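Local structure of probable zinc protease (Pseudomonas aeruginosa, 4NNZ) at residues D23-I37 with W184-V198. The protein is one subunit of a heterodimeric M16-family zinc protease and probably takes part in metal-dependent peptide hydrolysis. Residues are numbered along the deposited sequence; the frame is centred on the assembly and turned at random.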
loop_
_atom_site.group_PDB
_atom_site.type_symbol
_atom_site.label_atom_id
_atom_site.label_comp_id
_atom_site.label_asym_id
_atom_site.label_seq_id
_atom_site.Cartn_x
_atom_site.Cartn_y
_atom_site.Cartn_z
ATOM N N ASP A 23 -12.924 40.863 1.390
ATOM C CA ASP A 23 -12.169 41.679 0.475
ATOM C C ASP A 23 -13.167 42.366 -0.430
ATOM O O ASP A 23 -13.781 41.733 -1.236
ATOM C CB ASP A 23 -11.230 40.781 -0.309
ATOM C CG ASP A 23 -10.414 41.514 -1.314
ATOM O OD1 ASP A 23 -10.805 42.598 -1.723
ATOM O OD2 ASP A 23 -9.368 41.001 -1.720
ATOM N N HIS A 24 -13.323 43.667 -0.303
ATOM C CA HIS A 24 -14.373 44.387 -1.010
ATOM C C HIS A 24 -13.917 45.097 -2.276
ATOM O O HIS A 24 -14.607 45.921 -2.808
ATOM C CB HIS A 24 -15.114 45.337 -0.080
ATOM C CG HIS A 24 -15.268 44.820 1.307
ATOM N ND1 HIS A 24 -16.384 44.142 1.723
ATOM C CD2 HIS A 24 -14.449 44.884 2.376
ATOM C CE1 HIS A 24 -16.249 43.808 2.989
ATOM N NE2 HIS A 24 -15.082 44.248 3.410
ATOM N N ARG A 25 -12.761 44.714 -2.773
ATOM C CA ARG A 25 -12.151 45.325 -3.926
ATOM C C ARG A 25 -12.969 45.171 -5.171
ATOM O O ARG A 25 -12.904 45.979 -6.061
ATOM C CB ARG A 25 -10.754 44.779 -4.121
ATOM C CG ARG A 25 -9.720 45.588 -3.374
ATOM C CD ARG A 25 -8.351 44.988 -3.505
ATOM N NE ARG A 25 -8.376 43.593 -3.146
ATOM C CZ ARG A 25 -7.710 42.662 -3.795
ATOM N NH1 ARG A 25 -7.795 41.406 -3.413
ATOM N NH2 ARG A 25 -6.965 43.000 -4.826
ATOM N N ALA A 26 -13.746 44.117 -5.218
ATOM C CA ALA A 26 -14.619 43.888 -6.322
ATOM C C ALA A 26 -15.828 43.197 -5.773
ATOM O O ALA A 26 -15.749 42.579 -4.727
ATOM C CB ALA A 26 -13.931 43.024 -7.327
ATOM N N PRO A 27 -16.951 43.265 -6.456
ATOM C CA PRO A 27 -18.160 42.614 -5.965
ATOM C C PRO A 27 -18.278 41.141 -6.350
ATOM O O PRO A 27 -19.211 40.736 -7.001
ATOM C CB PRO A 27 -19.235 43.411 -6.658
ATOM C CG PRO A 27 -18.630 43.652 -7.972
ATOM C CD PRO A 27 -17.217 44.019 -7.675
ATOM N N VAL A 28 -17.324 40.332 -5.919
ATOM C CA VAL A 28 -17.335 38.906 -6.193
ATOM C C VAL A 28 -16.981 38.152 -4.951
ATOM O O VAL A 28 -16.256 38.639 -4.127
ATOM C CB VAL A 28 -16.283 38.545 -7.219
ATOM C CG1 VAL A 28 -16.743 38.931 -8.588
ATOM C CG2 VAL A 28 -15.002 39.260 -6.911
ATOM N N VAL A 29 -17.490 36.945 -4.821
ATOM C CA VAL A 29 -17.127 36.119 -3.692
ATOM C C VAL A 29 -16.763 34.705 -4.093
ATOM O O VAL A 29 -17.334 34.153 -4.986
ATOM C CB VAL A 29 -18.232 36.087 -2.639
ATOM C CG1 VAL A 29 -19.391 35.264 -3.128
ATOM C CG2 VAL A 29 -17.697 35.505 -1.366
ATOM N N VAL A 30 -15.831 34.115 -3.380
ATOM C CA VAL A 30 -15.392 32.774 -3.667
ATOM C C VAL A 30 -15.866 31.854 -2.555
ATOM O O VAL A 30 -15.692 32.143 -1.416
ATOM C CB VAL A 30 -13.858 32.753 -3.928
ATOM C CG1 VAL A 30 -13.058 31.884 -2.989
ATOM C CG2 VAL A 30 -13.575 32.361 -5.335
ATOM N N SER A 31 -16.464 30.746 -2.914
ATOM C CA SER A 31 -16.895 29.801 -1.929
ATOM C C SER A 31 -16.306 28.458 -2.218
ATOM O O SER A 31 -16.533 27.933 -3.260
ATOM C CB SER A 31 -18.403 29.697 -1.980
ATOM O OG SER A 31 -18.925 29.183 -0.789
ATOM N N GLN A 32 -15.542 27.873 -1.315
ATOM C CA GLN A 32 -14.989 26.561 -1.598
ATOM C C GLN A 32 -15.369 25.543 -0.573
ATOM O O GLN A 32 -15.394 25.875 0.578
ATOM C CB GLN A 32 -13.499 26.619 -1.620
ATOM C CG GLN A 32 -12.922 27.903 -2.081
ATOM C CD GLN A 32 -11.505 27.722 -2.493
ATOM O OE1 GLN A 32 -10.832 26.867 -1.997
ATOM N NE2 GLN A 32 -11.061 28.516 -3.414
ATOM N N LEU A 33 -15.632 24.292 -0.948
ATOM C CA LEU A 33 -15.837 23.408 0.198
ATOM C C LEU A 33 -14.800 22.304 0.304
ATOM O O LEU A 33 -14.658 21.582 -0.617
ATOM C CB LEU A 33 -17.224 22.832 0.181
ATOM C CG LEU A 33 -17.679 21.996 1.358
ATOM C CD1 LEU A 33 -17.073 22.474 2.644
ATOM C CD2 LEU A 33 -19.166 22.043 1.485
ATOM N N TRP A 34 -14.084 22.160 1.418
ATOM C CA TRP A 34 -13.000 21.199 1.463
ATOM C C TRP A 34 -13.303 20.069 2.401
ATOM O O TRP A 34 -13.500 20.271 3.555
ATOM C CB TRP A 34 -11.740 21.881 1.951
ATOM C CG TRP A 34 -11.215 22.875 1.033
ATOM C CD1 TRP A 34 -11.769 24.040 0.728
ATOM C CD2 TRP A 34 -10.025 22.789 0.273
ATOM N NE1 TRP A 34 -11.026 24.693 -0.161
ATOM C CE2 TRP A 34 -9.940 23.940 -0.467
ATOM C CE3 TRP A 34 -9.030 21.839 0.142
ATOM C CZ2 TRP A 34 -8.908 24.180 -1.312
ATOM C CZ3 TRP A 34 -8.025 22.071 -0.689
ATOM C CH2 TRP A 34 -7.960 23.226 -1.417
ATOM N N TYR A 35 -13.307 18.859 1.886
ATOM C CA TYR A 35 -13.580 17.690 2.672
ATOM C C TYR A 35 -12.286 16.975 2.908
ATOM O O TYR A 35 -11.501 16.861 2.030
ATOM C CB TYR A 35 -14.481 16.754 1.923
ATOM C CG TYR A 35 -15.916 17.154 1.803
ATOM C CD1 TYR A 35 -16.813 16.926 2.816
ATOM C CD2 TYR A 35 -16.384 17.715 0.650
ATOM C CE1 TYR A 35 -18.126 17.277 2.685
ATOM C CE2 TYR A 35 -17.693 18.063 0.512
ATOM C CZ TYR A 35 -18.559 17.839 1.532
ATOM O OH TYR A 35 -19.847 18.202 1.354
ATOM N N ARG A 36 -12.056 16.488 4.107
ATOM C CA ARG A 36 -10.839 15.781 4.386
ATOM C C ARG A 36 -10.925 14.311 4.060
ATOM O O ARG A 36 -10.899 13.475 4.914
ATOM C CB ARG A 36 -10.468 15.977 5.827
ATOM C CG ARG A 36 -10.225 17.397 6.200
ATOM C CD ARG A 36 -10.077 17.517 7.685
ATOM N NE ARG A 36 -11.010 18.475 8.218
ATOM C CZ ARG A 36 -11.860 18.215 9.186
ATOM N NH1 ARG A 36 -11.904 17.025 9.732
ATOM N NH2 ARG A 36 -12.663 19.145 9.606
ATOM N N ILE A 37 -11.042 14.007 2.799
ATOM C CA ILE A 37 -10.994 12.659 2.389
ATOM C C ILE A 37 -10.187 12.638 1.109
ATOM O O ILE A 37 -10.156 13.589 0.398
ATOM C CB ILE A 37 -12.404 12.078 2.289
ATOM C CG1 ILE A 37 -12.349 10.614 1.925
ATOM C CG2 ILE A 37 -13.248 12.882 1.354
ATOM C CD1 ILE A 37 -11.513 9.808 2.854
ATOM N N TRP A 184 -17.530 9.775 5.062
ATOM C CA TRP A 184 -16.590 10.866 5.041
ATOM C C TRP A 184 -17.103 12.222 4.675
ATOM O O TRP A 184 -16.485 13.198 4.989
ATOM C CB TRP A 184 -15.455 10.536 4.108
ATOM C CG TRP A 184 -14.692 9.370 4.462
ATOM C CD1 TRP A 184 -14.670 8.217 3.812
ATOM C CD2 TRP A 184 -13.769 9.244 5.526
ATOM N NE1 TRP A 184 -13.820 7.361 4.399
ATOM C CE2 TRP A 184 -13.249 7.981 5.462
ATOM C CE3 TRP A 184 -13.344 10.081 6.536
ATOM C CZ2 TRP A 184 -12.338 7.533 6.344
ATOM C CZ3 TRP A 184 -12.449 9.628 7.405
ATOM C CH2 TRP A 184 -11.959 8.374 7.319
ATOM N N TYR A 185 -18.200 12.285 3.962
ATOM C CA TYR A 185 -18.729 13.560 3.574
ATOM C C TYR A 185 -19.608 14.072 4.665
ATOM O O TYR A 185 -20.797 13.988 4.596
ATOM C CB TYR A 185 -19.491 13.429 2.280
ATOM C CG TYR A 185 -18.656 13.662 1.074
ATOM C CD1 TYR A 185 -17.550 12.893 0.812
ATOM C CD2 TYR A 185 -18.969 14.645 0.195
ATOM C CE1 TYR A 185 -16.776 13.113 -0.293
ATOM C CE2 TYR A 185 -18.203 14.863 -0.909
ATOM C CZ TYR A 185 -17.111 14.097 -1.140
ATOM O OH TYR A 185 -16.375 14.337 -2.233
ATOM N N ALA A 186 -19.000 14.570 5.700
ATOM C CA ALA A 186 -19.739 14.987 6.830
ATOM C C ALA A 186 -19.253 16.336 7.284
ATOM O O ALA A 186 -18.118 16.681 7.082
ATOM C CB ALA A 186 -19.602 13.978 7.925
ATOM N N PRO A 187 -20.102 17.072 7.985
ATOM C CA PRO A 187 -19.838 18.447 8.371
ATOM C C PRO A 187 -18.633 18.554 9.230
ATOM O O PRO A 187 -17.904 19.489 9.123
ATOM C CB PRO A 187 -21.065 18.808 9.167
ATOM C CG PRO A 187 -22.103 17.821 8.772
ATOM C CD PRO A 187 -21.529 16.865 7.802
ATOM N N ASN A 188 -18.404 17.559 10.047
ATOM C CA ASN A 188 -17.274 17.572 10.917
ATOM C C ASN A 188 -16.042 17.071 10.212
ATOM O O ASN A 188 -14.993 16.995 10.787
ATOM C CB ASN A 188 -17.550 16.810 12.190
ATOM C CG ASN A 188 -18.178 15.468 11.953
ATOM O OD1 ASN A 188 -19.266 15.372 11.444
ATOM N ND2 ASN A 188 -17.499 14.435 12.359
ATOM N N ASN A 189 -16.182 16.732 8.946
ATOM C CA ASN A 189 -15.045 16.433 8.114
ATOM C C ASN A 189 -14.768 17.483 7.081
ATOM O O ASN A 189 -14.039 17.253 6.181
ATOM C CB ASN A 189 -15.207 15.088 7.445
ATOM C CG ASN A 189 -13.897 14.456 7.117
ATOM O OD1 ASN A 189 -12.936 14.641 7.809
ATOM N ND2 ASN A 189 -13.853 13.731 6.051
ATOM N N ALA A 190 -15.370 18.635 7.213
ATOM C CA ALA A 190 -15.348 19.603 6.154
ATOM C C ALA A 190 -15.037 21.017 6.569
ATOM O O ALA A 190 -15.228 21.391 7.684
ATOM C CB ALA A 190 -16.649 19.552 5.400
ATOM N N THR A 191 -14.518 21.794 5.646
ATOM C CA THR A 191 -14.290 23.208 5.877
ATOM C C THR A 191 -14.901 24.063 4.803
ATOM O O THR A 191 -14.699 23.814 3.676
ATOM C CB THR A 191 -12.817 23.561 5.940
ATOM O OG1 THR A 191 -12.189 22.747 6.897
ATOM C CG2 THR A 191 -12.672 24.903 6.412
ATOM N N LEU A 192 -15.630 25.092 5.176
ATOM C CA LEU A 192 -16.209 25.989 4.230
ATOM C C LEU A 192 -15.380 27.221 4.260
ATOM O O LEU A 192 -15.117 27.733 5.301
ATOM C CB LEU A 192 -17.602 26.345 4.656
ATOM C CG LEU A 192 -18.222 27.474 3.862
ATOM C CD1 LEU A 192 -18.381 27.091 2.420
ATOM C CD2 LEU A 192 -19.547 27.859 4.452
ATOM N N VAL A 193 -14.929 27.678 3.104
ATOM C CA VAL A 193 -14.109 28.857 3.054
ATOM C C VAL A 193 -14.706 29.917 2.186
ATOM O O VAL A 193 -15.090 29.643 1.090
ATOM C CB VAL A 193 -12.713 28.550 2.547
ATOM C CG1 VAL A 193 -11.867 29.784 2.666
ATOM C CG2 VAL A 193 -12.118 27.445 3.364
ATOM N N VAL A 194 -14.815 31.127 2.703
ATOM C CA VAL A 194 -15.370 32.225 1.937
ATOM C C VAL A 194 -14.505 33.459 1.906
ATOM O O VAL A 194 -14.158 33.991 2.930
ATOM C CB VAL A 194 -16.750 32.614 2.465
ATOM C CG1 VAL A 194 -17.397 33.627 1.568
ATOM C CG2 VAL A 194 -17.629 31.397 2.564
ATOM N N VAL A 195 -14.167 33.927 0.730
ATOM C CA VAL A 195 -13.484 35.190 0.639
ATOM C C VAL A 195 -14.054 36.100 -0.443
ATOM O O VAL A 195 -14.534 35.652 -1.465
ATOM C CB VAL A 195 -11.929 35.067 0.672
ATOM C CG1 VAL A 195 -11.456 33.661 0.885
ATOM C CG2 VAL A 195 -11.241 35.693 -0.502
ATOM N N GLY A 196 -14.002 37.392 -0.184
ATOM C CA GLY A 196 -14.573 38.323 -1.110
ATOM C C GLY A 196 -15.408 39.396 -0.471
ATOM O O GLY A 196 -15.295 39.685 0.681
ATOM N N ASP A 197 -16.303 39.935 -1.260
ATOM C CA ASP A 197 -17.098 41.074 -0.912
ATOM C C ASP A 197 -18.267 40.626 -0.068
ATOM O O ASP A 197 -19.393 40.621 -0.503
ATOM C CB ASP A 197 -17.593 41.675 -2.220
ATOM C CG ASP A 197 -18.256 42.995 -2.056
ATOM O OD1 ASP A 197 -17.802 43.808 -1.253
ATOM O OD2 ASP A 197 -19.229 43.238 -2.767
ATOM N N VAL A 198 -17.986 40.235 1.158
ATOM C CA VAL A 198 -19.036 39.854 2.071
ATOM C C VAL A 198 -18.650 40.219 3.464
ATOM O O VAL A 198 -17.518 40.535 3.727
ATOM C CB VAL A 198 -19.307 38.354 2.110
ATOM C CG1 VAL A 198 -19.988 37.886 0.857
ATOM C CG2 VAL A 198 -18.032 37.605 2.371
HETATM O O HOH W 1 -10.735 13.409 7.856
HETATM O O HOH W 2 -15.073 20.191 10.370
#
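Tyr35 and Tyr185 stack face to face, their ring centroids 4.0 Å apart and their planes tilted by 28°, with CD2 of Tyr185 over one face of the Tyr35 ring. Next to them Ile37 sets its CD1 squarely over the five-membered ring of Trp184, 3.4 Å from CD1 to the centroid, a CH-pi contact; CG1, anti to the backbone N (chi1 -177°), brings CD1 there and itself touches Trp184 CG. Arg36 lays a guanidinium face over the backbone of Asn189, and its NH1 donates to Asn188 O at 3.3 Å. The Asn189 amide stands nearly perpendicular to that guanidinium; its ND2 donates in plane to a lone pair of Trp184 O (2.9 Å) and only weakly to Arg36 O. From this end strands 28-35 and 190-196 run antiparallel in the centre of the mixed six-stranded sheet of this M16 fold, and strands 89-96 and 17-22 flank them. Trp34 N to Thr191 O (2.9 Å) is a nearly linear rung. At the far end Asp23 N and Val198 N reach Gly196 O from opposite faces. Trp34 NE1 donates in its ring plane to Gln32 OE1 of the same strand, on the face covered by helix 367-379. Helix 100-112 packs on Ser31 and Tyr35 across the sheet, and Tyr91 hydrogen-bonds the Tyr185 hydroxyl.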